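Local coordinates for protein echicetin A-chain (Echis carinatus, PDB 1OZ7) that binds the platelet receptor GPIbalpha, as one subunit of a snaclec, probably inhibiting platelet aggregation alone but promoting aggregation when IgM kappa is bound as well, at residues G10-M15 with K126-R131; K64-L69 with V113-E118; E19-D24 with F121-K126. All blocks are in the same frame, centred on the assembly; numbering follows the deposited sequence.

Contact 1 of 3, residues G10-M15 with K126-R131; sequences GVYCYM and KYPVPR
Cys-13 and Tyr-127 face each other as an antiparallel hydrogen-bonded pair. The amide N of Cys-13 donates to Tyr-127 O at 3.0 Å in a nearly straight bond (170° at the hydrogen), and the return bond from Tyr-127 N to Cys-13 O, 3.1 Å long, is more bent. One residue further along, Tyr-14 and Lys-126 form the neighbouring non-hydrogen-bonded pair, where the CA of Lys-126 directs its hydrogen to Cys-13 O. The charged end of Lys-126 lies over the face of Tyr-12, its NZ 4.7 Å from the ring centroid in a cation-pi contact and almost exactly on the ring normal. NZ is not left to the ring alone, since Glu-47 gives it a salt bridge and Ser-41 a hydrogen bond; Glu-47 also takes the hydroxyl of Tyr-14. With CG anti to the backbone N (chi1 171°) and an extended chain beyond, Lys-126 passes both tyrosines of the other strand: its CE sits over the centre of the Tyr-12 ring, while its CG lies over one face of the Tyr-14 ring, displaced toward the rim. This pairing of strands 12-21 and 121-127 brings the two ends of the chain together, as is usual in the C-type lectin fold. The disulfide to Cys-2 fastens the N-terminal segment ahead of strand 7-9 to strand 12-21. On the other face of the sheet, Cys-13 CB packs over the Tyr-127 ring, 4.0 Å from its centroid, and SG meets the ring obliquely. The ring is also met edge-to-face by Trp-6. Further toward the C-terminus, Val-129 CG2 closes on Cys-13 SG at 3.2 Å, and the ring of Pro-128 runs alongside that of Tyr-12, Pro-128 CB lying 3.5 Å from Tyr-12 CE1.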
loop_
_atom_site.group_PDB
_atom_site.type_symbol
_atom_site.label_atom_id
_atom_site.label_comp_id
_atom_site.label_asym_id
_atom_site.label_seq_id
_atom_site.Cartn_x
_atom_site.Cartn_y
_atom_site.Cartn_z
ATOM N N GLY A 10 5.702 3.732 -28.082
ATOM C CA GLY A 10 4.417 4.402 -28.158
ATOM C C GLY A 10 4.627 5.882 -28.427
ATOM O O GLY A 10 4.126 6.731 -27.700
ATOM N N VAL A 11 5.389 6.193 -29.470
ATOM C CA VAL A 11 5.676 7.577 -29.833
ATOM C C VAL A 11 6.008 8.461 -28.627
ATOM O O VAL A 11 5.561 9.606 -28.529
ATOM C CB VAL A 11 4.499 8.215 -30.618
ATOM C CG1 VAL A 11 3.299 8.457 -29.697
ATOM C CG2 VAL A 11 4.957 9.519 -31.258
ATOM N N TYR A 12 6.792 7.911 -27.704
ATOM C CA TYR A 12 7.236 8.628 -26.513
ATOM C C TYR A 12 8.733 8.391 -26.426
ATOM O O TYR A 12 9.223 7.364 -26.894
ATOM C CB TYR A 12 6.567 8.061 -25.261
ATOM C CG TYR A 12 5.345 8.811 -24.787
ATOM C CD1 TYR A 12 5.463 10.044 -24.150
ATOM C CD2 TYR A 12 4.070 8.275 -24.952
ATOM C CE1 TYR A 12 4.338 10.728 -23.684
ATOM C CE2 TYR A 12 2.940 8.949 -24.493
ATOM C CZ TYR A 12 3.080 10.173 -23.861
ATOM O OH TYR A 12 1.960 10.838 -23.409
ATOM N N CYS A 13 9.458 9.333 -25.835
ATOM C CA CYS A 13 10.902 9.205 -25.678
ATOM C C CYS A 13 11.188 8.917 -24.218
ATOM O O CYS A 13 10.587 9.528 -23.340
ATOM C CB CYS A 13 11.604 10.492 -26.099
ATOM S SG CYS A 13 11.328 10.938 -27.847
ATOM N N TYR A 14 12.110 7.988 -23.968
ATOM C CA TYR A 14 12.464 7.587 -22.610
ATOM C C TYR A 14 13.956 7.460 -22.399
ATOM O O TYR A 14 14.681 6.972 -23.271
ATOM C CB TYR A 14 11.898 6.202 -22.268
ATOM C CG TYR A 14 10.422 5.983 -22.470
ATOM C CD1 TYR A 14 9.845 6.069 -23.735
ATOM C CD2 TYR A 14 9.608 5.618 -21.395
ATOM C CE1 TYR A 14 8.493 5.789 -23.924
ATOM C CE2 TYR A 14 8.261 5.341 -21.574
ATOM C CZ TYR A 14 7.709 5.426 -22.838
ATOM O OH TYR A 14 6.378 5.142 -23.011
ATOM N N MET A 15 14.410 7.861 -21.219
ATOM C CA MET A 15 15.804 7.692 -20.882
ATOM C C MET A 15 15.985 7.447 -19.395
ATOM O O MET A 15 15.377 8.110 -18.556
ATOM C CB MET A 15 16.644 8.885 -21.305
ATOM C CG MET A 15 18.108 8.692 -20.958
ATOM S SD MET A 15 19.198 9.751 -21.907
ATOM C CE MET A 15 20.476 8.561 -22.417
ATOM N N LYS A 126 10.718 10.765 -19.280
ATOM C CA LYS A 126 9.813 10.490 -20.385
ATOM C C LYS A 126 9.184 11.801 -20.839
ATOM O O LYS A 126 9.012 12.733 -20.045
ATOM C CB LYS A 126 8.742 9.505 -19.911
ATOM C CG LYS A 126 7.577 9.250 -20.858
ATOM C CD LYS A 126 6.600 8.274 -20.203
ATOM C CE LYS A 126 5.276 8.187 -20.937
ATOM N NZ LYS A 126 4.271 7.394 -20.164
ATOM N N TYR A 127 8.875 11.878 -22.128
ATOM C CA TYR A 127 8.240 13.057 -22.693
ATOM C C TYR A 127 7.818 12.761 -24.138
ATOM O O TYR A 127 8.417 11.917 -24.813
ATOM C CB TYR A 127 9.199 14.250 -22.640
ATOM C CG TYR A 127 10.282 14.225 -23.688
ATOM C CD1 TYR A 127 10.007 14.592 -25.006
ATOM C CD2 TYR A 127 11.579 13.823 -23.371
ATOM C CE1 TYR A 127 10.992 14.562 -25.978
ATOM C CE2 TYR A 127 12.570 13.788 -24.340
ATOM C CZ TYR A 127 12.265 14.161 -25.640
ATOM O OH TYR A 127 13.236 14.138 -26.608
ATOM N N PRO A 128 6.768 13.447 -24.620
ATOM C CA PRO A 128 6.233 13.286 -25.977
ATOM C C PRO A 128 6.834 14.278 -26.964
ATOM O O PRO A 128 6.741 15.485 -26.764
ATOM C CB PRO A 128 4.748 13.522 -25.775
ATOM C CG PRO A 128 4.754 14.654 -24.777
ATOM C CD PRO A 128 5.854 14.255 -23.788
ATOM N N VAL A 129 7.441 13.774 -28.033
ATOM C CA VAL A 129 8.042 14.652 -29.031
ATOM C C VAL A 129 7.078 15.742 -29.522
ATOM O O VAL A 129 7.497 16.869 -29.788
ATOM C CB VAL A 129 8.550 13.856 -30.245
ATOM C CG1 VAL A 129 9.278 14.786 -31.207
ATOM C CG2 VAL A 129 9.468 12.741 -29.781
ATOM N N PRO A 130 5.779 15.417 -29.662
ATOM C CA PRO A 130 4.794 16.403 -30.118
ATOM C C PRO A 130 4.501 17.454 -29.046
ATOM O O PRO A 130 3.459 18.113 -29.080
ATOM C CB PRO A 130 3.562 15.551 -30.420
ATOM C CG PRO A 130 4.148 14.232 -30.796
ATOM C CD PRO A 130 5.212 14.060 -29.745
ATOM N N ARG A 131 5.434 17.596 -28.107
ATOM C CA ARG A 131 5.317 18.540 -26.999
ATOM C C ARG A 131 4.421 17.969 -25.903
ATOM O O ARG A 131 4.908 17.829 -24.761
ATOM C CB ARG A 131 4.767 19.883 -27.489
ATOM O OXT ARG A 131 3.245 17.663 -26.200
#

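Contact 2 of 3, residues K64-L69 with V113-E118; sequences KIWTGL and VATPCE
The side-chain torsions of Trp-66 and Thr-115 bring the indole and the threonine methyl together. In Trp-66, CG is anti to the carbonyl carbon (chi1 -77°), and chi2 of 133° turns the six-membered part of the indole toward 113-118; in Thr-115, OG1 is anti to the backbone N (chi1 165°), which leaves CG2 between N and the carbonyl carbon. That methyl group touches CZ3 and CH2 of the indole, 3.3 Å from CZ3. Pro-116 O lies in the plane of the ring, at its edge, 3.4 Å from CH2, and Cys-117 O stands near CZ2. At the other end of the contact, the bent chain of Lys-64 crosses Val-113 at about a right angle, its CE 3.7 Å from CG2. The two strands are the outer ones of a three-stranded sheet, with strand 100-104 between them, and the CA atoms of Trp-66 and Cys-117 are 9.0 Å apart. Trp-66 to Leu-69 (Trp-Thr-Gly-Leu) corresponds to the WIGL motif of C-type lectin domains; past the corner at Gly-68, Leu-69 pairs antiparallel with a strand of the partner protein chain. Across the two segments the contact is made of apolar side chains and of backbone carbonyls set against the ring. The indole N-H turns instead to Lys-21 O and Asn-119 O, while the slightly positive ring hydrogens probably suit Pro-116 O at the edge.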
loop_
_atom_site.group_PDB
_atom_site.type_symbol
_atom_site.label_atom_id
_atom_site.label_comp_id
_atom_site.label_asym_id
_atom_site.label_seq_id
_atom_site.Cartn_x
_atom_site.Cartn_y
_atom_site.Cartn_z
ATOM N N LYS A 64 16.327 0.542 -6.423
ATOM C CA LYS A 64 15.099 1.230 -6.781
ATOM C C LYS A 64 15.334 2.266 -7.871
ATOM O O LYS A 64 16.438 2.794 -8.015
ATOM C CB LYS A 64 14.505 1.923 -5.554
ATOM C CG LYS A 64 13.523 1.097 -4.749
ATOM C CD LYS A 64 14.168 0.100 -3.804
ATOM C CE LYS A 64 13.072 -0.691 -3.081
ATOM N NZ LYS A 64 13.588 -1.725 -2.135
ATOM N N ILE A 65 14.285 2.532 -8.645
ATOM C CA ILE A 65 14.318 3.522 -9.715
ATOM C C ILE A 65 13.040 4.348 -9.601
ATOM O O ILE A 65 11.951 3.808 -9.476
ATOM C CB ILE A 65 14.371 2.869 -11.125
ATOM C CG1 ILE A 65 15.749 2.250 -11.392
ATOM C CG2 ILE A 65 14.135 3.920 -12.191
ATOM C CD1 ILE A 65 16.128 1.117 -10.480
ATOM N N TRP A 66 13.188 5.664 -9.644
ATOM C CA TRP A 66 12.059 6.576 -9.540
ATOM C C TRP A 66 11.151 6.653 -10.775
ATOM O O TRP A 66 11.622 6.773 -11.914
ATOM C CB TRP A 66 12.567 7.991 -9.215
ATOM C CG TRP A 66 12.972 8.203 -7.784
ATOM C CD1 TRP A 66 14.111 8.801 -7.336
ATOM C CD2 TRP A 66 12.216 7.858 -6.613
ATOM N NE1 TRP A 66 14.113 8.852 -5.960
ATOM C CE2 TRP A 66 12.961 8.280 -5.494
ATOM C CE3 TRP A 66 10.979 7.236 -6.405
ATOM C CZ2 TRP A 66 12.508 8.101 -4.183
ATOM C CZ3 TRP A 66 10.528 7.061 -5.106
ATOM C CH2 TRP A 66 11.293 7.494 -4.010
ATOM N N THR A 67 9.846 6.565 -10.517
ATOM C CA THR A 67 8.819 6.700 -11.538
ATOM C C THR A 67 7.991 7.891 -11.021
ATOM O O THR A 67 8.124 8.274 -9.864
ATOM C CB THR A 67 7.959 5.431 -11.652
ATOM O OG1 THR A 67 7.706 4.892 -10.350
ATOM C CG2 THR A 67 8.668 4.384 -12.501
ATOM N N GLY A 68 7.148 8.489 -11.853
ATOM C CA GLY A 68 6.407 9.650 -11.384
ATOM C C GLY A 68 5.112 9.429 -10.631
ATOM O O GLY A 68 4.178 10.230 -10.765
ATOM N N LEU A 69 5.027 8.362 -9.848
ATOM C CA LEU A 69 3.808 8.108 -9.092
ATOM C C LEU A 69 3.923 8.803 -7.738
ATOM O O LEU A 69 4.588 8.312 -6.824
ATOM C CB LEU A 69 3.584 6.606 -8.900
ATOM C CG LEU A 69 2.215 6.230 -8.317
ATOM C CD1 LEU A 69 1.105 6.800 -9.186
ATOM C CD2 LEU A 69 2.099 4.720 -8.222
ATOM N N VAL A 113 6.857 -0.149 -5.371
ATOM C CA VAL A 113 6.998 -0.277 -3.931
ATOM C C VAL A 113 7.006 1.100 -3.297
ATOM O O VAL A 113 7.755 1.976 -3.725
ATOM C CB VAL A 113 8.305 -1.026 -3.554
ATOM C CG1 VAL A 113 8.257 -2.456 -4.089
ATOM C CG2 VAL A 113 9.507 -0.303 -4.117
ATOM N N ALA A 114 6.166 1.293 -2.282
ATOM C CA ALA A 114 6.090 2.579 -1.599
ATOM C C ALA A 114 7.428 2.870 -0.932
ATOM O O ALA A 114 7.924 2.069 -0.137
ATOM C CB ALA A 114 4.968 2.567 -0.550
ATOM N N THR A 115 7.995 4.029 -1.250
ATOM C CA THR A 115 9.283 4.425 -0.703
ATOM C C THR A 115 9.375 5.900 -0.306
ATOM O O THR A 115 8.563 6.721 -0.727
ATOM C CB THR A 115 10.400 4.110 -1.716
ATOM O OG1 THR A 115 11.600 4.797 -1.344
ATOM C CG2 THR A 115 9.984 4.538 -3.100
ATOM N N PRO A 116 10.360 6.246 0.540
ATOM C CA PRO A 116 10.549 7.629 0.985
ATOM C C PRO A 116 11.040 8.503 -0.156
ATOM O O PRO A 116 12.076 8.224 -0.762
ATOM C CB PRO A 116 11.595 7.498 2.089
ATOM C CG PRO A 116 11.287 6.150 2.675
ATOM C CD PRO A 116 11.089 5.314 1.422
ATOM N N CYS A 117 10.300 9.566 -0.440
ATOM C CA CYS A 117 10.664 10.467 -1.518
ATOM C C CYS A 117 12.067 11.025 -1.421
ATOM O O CYS A 117 12.725 11.221 -2.443
ATOM C CB CYS A 117 9.706 11.632 -1.564
ATOM S SG CYS A 117 7.979 11.169 -1.791
ATOM N N GLU A 118 12.511 11.300 -0.196
ATOM C CA GLU A 118 13.834 11.870 0.039
ATOM C C GLU A 118 14.985 10.956 -0.338
ATOM O O GLU A 118 16.127 11.397 -0.389
ATOM C CB GLU A 118 13.987 12.290 1.509
ATOM C CG GLU A 118 13.809 11.163 2.523
ATOM C CD GLU A 118 12.450 11.199 3.200
ATOM O OE1 GLU A 118 11.424 11.233 2.485
ATOM O OE2 GLU A 118 12.410 11.191 4.450
#

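Contact 3 of 3, residues E19-D24 with F121-K126; sequences EPKTWD and FPFMCK
Lys-21 and Phe-121 join the end of strand 12-21 to the start of strand 121-127 in the C-type lectin fold, just before the chain enters helix 23-33. They form an antiparallel hydrogen-bonded pair, yet the short strands cross at 103°, and the side chains diverge. The geometry of the two bonds reflects this. Phe-121 N reaches Lys-21 O at 2.9 Å, tilted moderately from the carbonyl plane, whereas Lys-21 N, 3.2 Å from Phe-121 O, stands above that carbonyl's plane, 55° out of it, although its N-H points almost straight at the oxygen.

The close packing belongs to Phe-123, a buried ring whose CG takes the crowded position between backbone N and carbonyl carbon (chi1 55°). Its edge is turned to strand 19-21. Around the rest of the side chain, Phe-29 of helix 23-33 meets the ring edge-to-face, Phe-17 approaches it with the planes about 25° apart, and Trp-66 touches it from strand 64-71. This core lies between the helix and the sheets.

The side nearer solvent is looser. Glu-19 and Pro-20 are exposed, the carboxylate of Glu-19 leads away from the other strand, and the side-chain carbons of Pro-20 come no nearer than 4.2 Å, the distance from its CB to Phe-121 N. The aliphatic part of Lys-21 crosses Phe-123 obliquely, with CE 4.0 Å from the ring atom CZ. Phe-121 points its CB away from segment 19-24 and packs instead against Lys-64. Back in the close-packed part, the tightest side-chain approach is at the backbone of Glu-19, whose carbonyl O lies in the plane of the Phe-123 ring, 3.1 Å from CE1.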
loop_
_atom_site.group_PDB
_atom_site.type_symbol
_atom_site.label_atom_id
_atom_site.label_comp_id
_atom_site.label_asym_id
_atom_site.label_seq_id
_atom_site.Cartn_x
_atom_site.Cartn_y
_atom_site.Cartn_z
ATOM N N GLU A 19 21.891 8.664 -12.189
ATOM C CA GLU A 19 22.280 9.767 -11.315
ATOM C C GLU A 19 21.289 9.837 -10.153
ATOM O O GLU A 19 20.193 10.375 -10.284
ATOM C CB GLU A 19 22.253 11.089 -12.086
ATOM C CG GLU A 19 22.824 11.013 -13.499
ATOM C CD GLU A 19 24.180 11.687 -13.633
ATOM O OE1 GLU A 19 24.317 12.848 -13.183
ATOM O OE2 GLU A 19 25.103 11.058 -14.201
ATOM N N PRO A 20 21.670 9.290 -8.993
ATOM C CA PRO A 20 20.811 9.285 -7.805
ATOM C C PRO A 20 20.281 10.647 -7.365
ATOM O O PRO A 20 21.046 11.583 -7.133
ATOM C CB PRO A 20 21.701 8.648 -6.741
ATOM C CG PRO A 20 22.548 7.694 -7.545
ATOM C CD PRO A 20 22.922 8.553 -8.738
ATOM N N LYS A 21 18.959 10.748 -7.257
ATOM C CA LYS A 21 18.324 11.979 -6.812
ATOM C C LYS A 21 17.057 11.673 -6.035
ATOM O O LYS A 21 16.602 10.527 -5.963
ATOM C CB LYS A 21 17.949 12.890 -7.992
ATOM C CG LYS A 21 19.098 13.344 -8.891
ATOM C CD LYS A 21 18.615 14.458 -9.829
ATOM C CE LYS A 21 19.571 14.702 -10.997
ATOM N NZ LYS A 21 20.934 15.150 -10.593
ATOM N N THR A 22 16.505 12.740 -5.476
ATOM C CA THR A 22 15.270 12.760 -4.710
ATOM C C THR A 22 14.122 12.733 -5.735
ATOM O O THR A 22 14.328 13.143 -6.877
ATOM C CB THR A 22 15.218 14.094 -3.906
ATOM O OG1 THR A 22 15.990 13.974 -2.703
ATOM C CG2 THR A 22 13.794 14.480 -3.575
ATOM N N TRP A 23 12.929 12.267 -5.349
ATOM C CA TRP A 23 11.780 12.242 -6.281
ATOM C C TRP A 23 11.689 13.615 -6.917
ATOM O O TRP A 23 11.752 13.744 -8.136
ATOM C CB TRP A 23 10.463 11.945 -5.538
ATOM C CG TRP A 23 9.106 12.024 -6.335
ATOM C CD1 TRP A 23 8.192 11.007 -6.484
ATOM C CD2 TRP A 23 8.445 13.204 -6.857
ATOM N NE1 TRP A 23 7.019 11.475 -7.029
ATOM C CE2 TRP A 23 7.147 12.816 -7.267
ATOM C CE3 TRP A 23 8.819 14.544 -7.007
ATOM C CZ2 TRP A 23 6.231 13.723 -7.809
ATOM C CZ3 TRP A 23 7.901 15.447 -7.547
ATOM C CH2 TRP A 23 6.627 15.030 -7.939
ATOM N N ASP A 24 11.562 14.629 -6.058
ATOM C CA ASP A 24 11.436 16.027 -6.460
ATOM C C ASP A 24 12.483 16.535 -7.431
ATOM O O ASP A 24 12.150 17.181 -8.428
ATOM C CB ASP A 24 11.457 16.931 -5.226
ATOM C CG ASP A 24 10.262 16.722 -4.323
ATOM O OD1 ASP A 24 10.151 17.458 -3.319
ATOM O OD2 ASP A 24 9.440 15.827 -4.612
ATOM N N PHE A 121 17.740 7.831 -5.725
ATOM C CA PHE A 121 17.756 6.662 -6.595
ATOM C C PHE A 121 17.804 7.093 -8.054
ATOM O O PHE A 121 17.363 8.193 -8.405
ATOM C CB PHE A 121 16.503 5.805 -6.374
ATOM C CG PHE A 121 16.475 5.079 -5.050
ATOM C CD1 PHE A 121 17.485 4.188 -4.703
ATOM C CD2 PHE A 121 15.419 5.263 -4.165
ATOM C CE1 PHE A 121 17.443 3.496 -3.498
ATOM C CE2 PHE A 121 15.369 4.568 -2.951
ATOM C CZ PHE A 121 16.382 3.686 -2.618
ATOM N N PRO A 122 18.361 6.240 -8.929
ATOM C CA PRO A 122 18.422 6.603 -10.347
ATOM C C PRO A 122 16.983 6.831 -10.804
ATOM O O PRO A 122 16.049 6.612 -10.040
ATOM C CB PRO A 122 19.038 5.364 -10.991
ATOM C CG PRO A 122 19.919 4.835 -9.914
ATOM C CD PRO A 122 19.040 4.956 -8.688
ATOM N N PHE A 123 16.789 7.248 -12.046
ATOM C CA PHE A 123 15.432 7.490 -12.507
ATOM C C PHE A 123 15.265 7.342 -14.007
ATOM O O PHE A 123 16.240 7.171 -14.734
ATOM C CB PHE A 123 14.980 8.888 -12.066
ATOM C CG PHE A 123 15.898 9.993 -12.506
ATOM C CD1 PHE A 123 17.158 10.144 -11.928
ATOM C CD2 PHE A 123 15.503 10.884 -13.502
ATOM C CE1 PHE A 123 18.016 11.163 -12.334
ATOM C CE2 PHE A 123 16.347 11.907 -13.918
ATOM C CZ PHE A 123 17.610 12.047 -13.330
ATOM N N MET A 124 14.012 7.396 -14.456
ATOM C CA MET A 124 13.684 7.282 -15.871
ATOM C C MET A 124 12.831 8.475 -16.273
ATOM O O MET A 124 11.798 8.753 -15.659
ATOM C CB MET A 124 12.929 5.975 -16.145
ATOM N N CYS A 125 13.271 9.194 -17.296
ATOM C CA CYS A 125 12.523 10.347 -17.763
ATOM C C CYS A 125 11.683 9.924 -18.940
ATOM O O CYS A 125 11.917 8.878 -19.547
ATOM C CB CYS A 125 13.446 11.481 -18.210
ATOM S SG CYS A 125 14.368 12.372 -16.917
ATOM N N LYS A 126 10.718 10.765 -19.280
ATOM C CA LYS A 126 9.813 10.490 -20.385
ATOM C C LYS A 126 9.184 11.801 -20.839
ATOM O O LYS A 126 9.012 12.733 -20.045
ATOM C CB LYS A 126 8.742 9.505 -19.911
ATOM C CG LYS A 126 7.577 9.250 -20.858
ATOM C CD LYS A 126 6.600 8.274 -20.203
ATOM C CE LYS A 126 5.276 8.187 -20.937
ATOM N NZ LYS A 126 4.271 7.394 -20.164
#

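In the fold
Contacts 1 and 3 lie at two ends of the same strand pair, 12-21 with 121-127, their centres about 17 Å apart; they share Lys-126, and Met-15 O to Cys-125 N, 2.7 Å, is a probable hydrogen bond between them. Contact 2 belongs to the other sheet and lies nearer to contact 3, with centres about 9 Å apart, where Trp-66 N and Pro-122 O, 3.0 Å apart, probably bond and so link the two sheets. Contacts 1 and 2 do not touch: their centres are about 21 Å apart and their nearest atoms about 8 Å. Contact 3 thus connects the closure of the chain ends with the three-stranded sheet of contact 2.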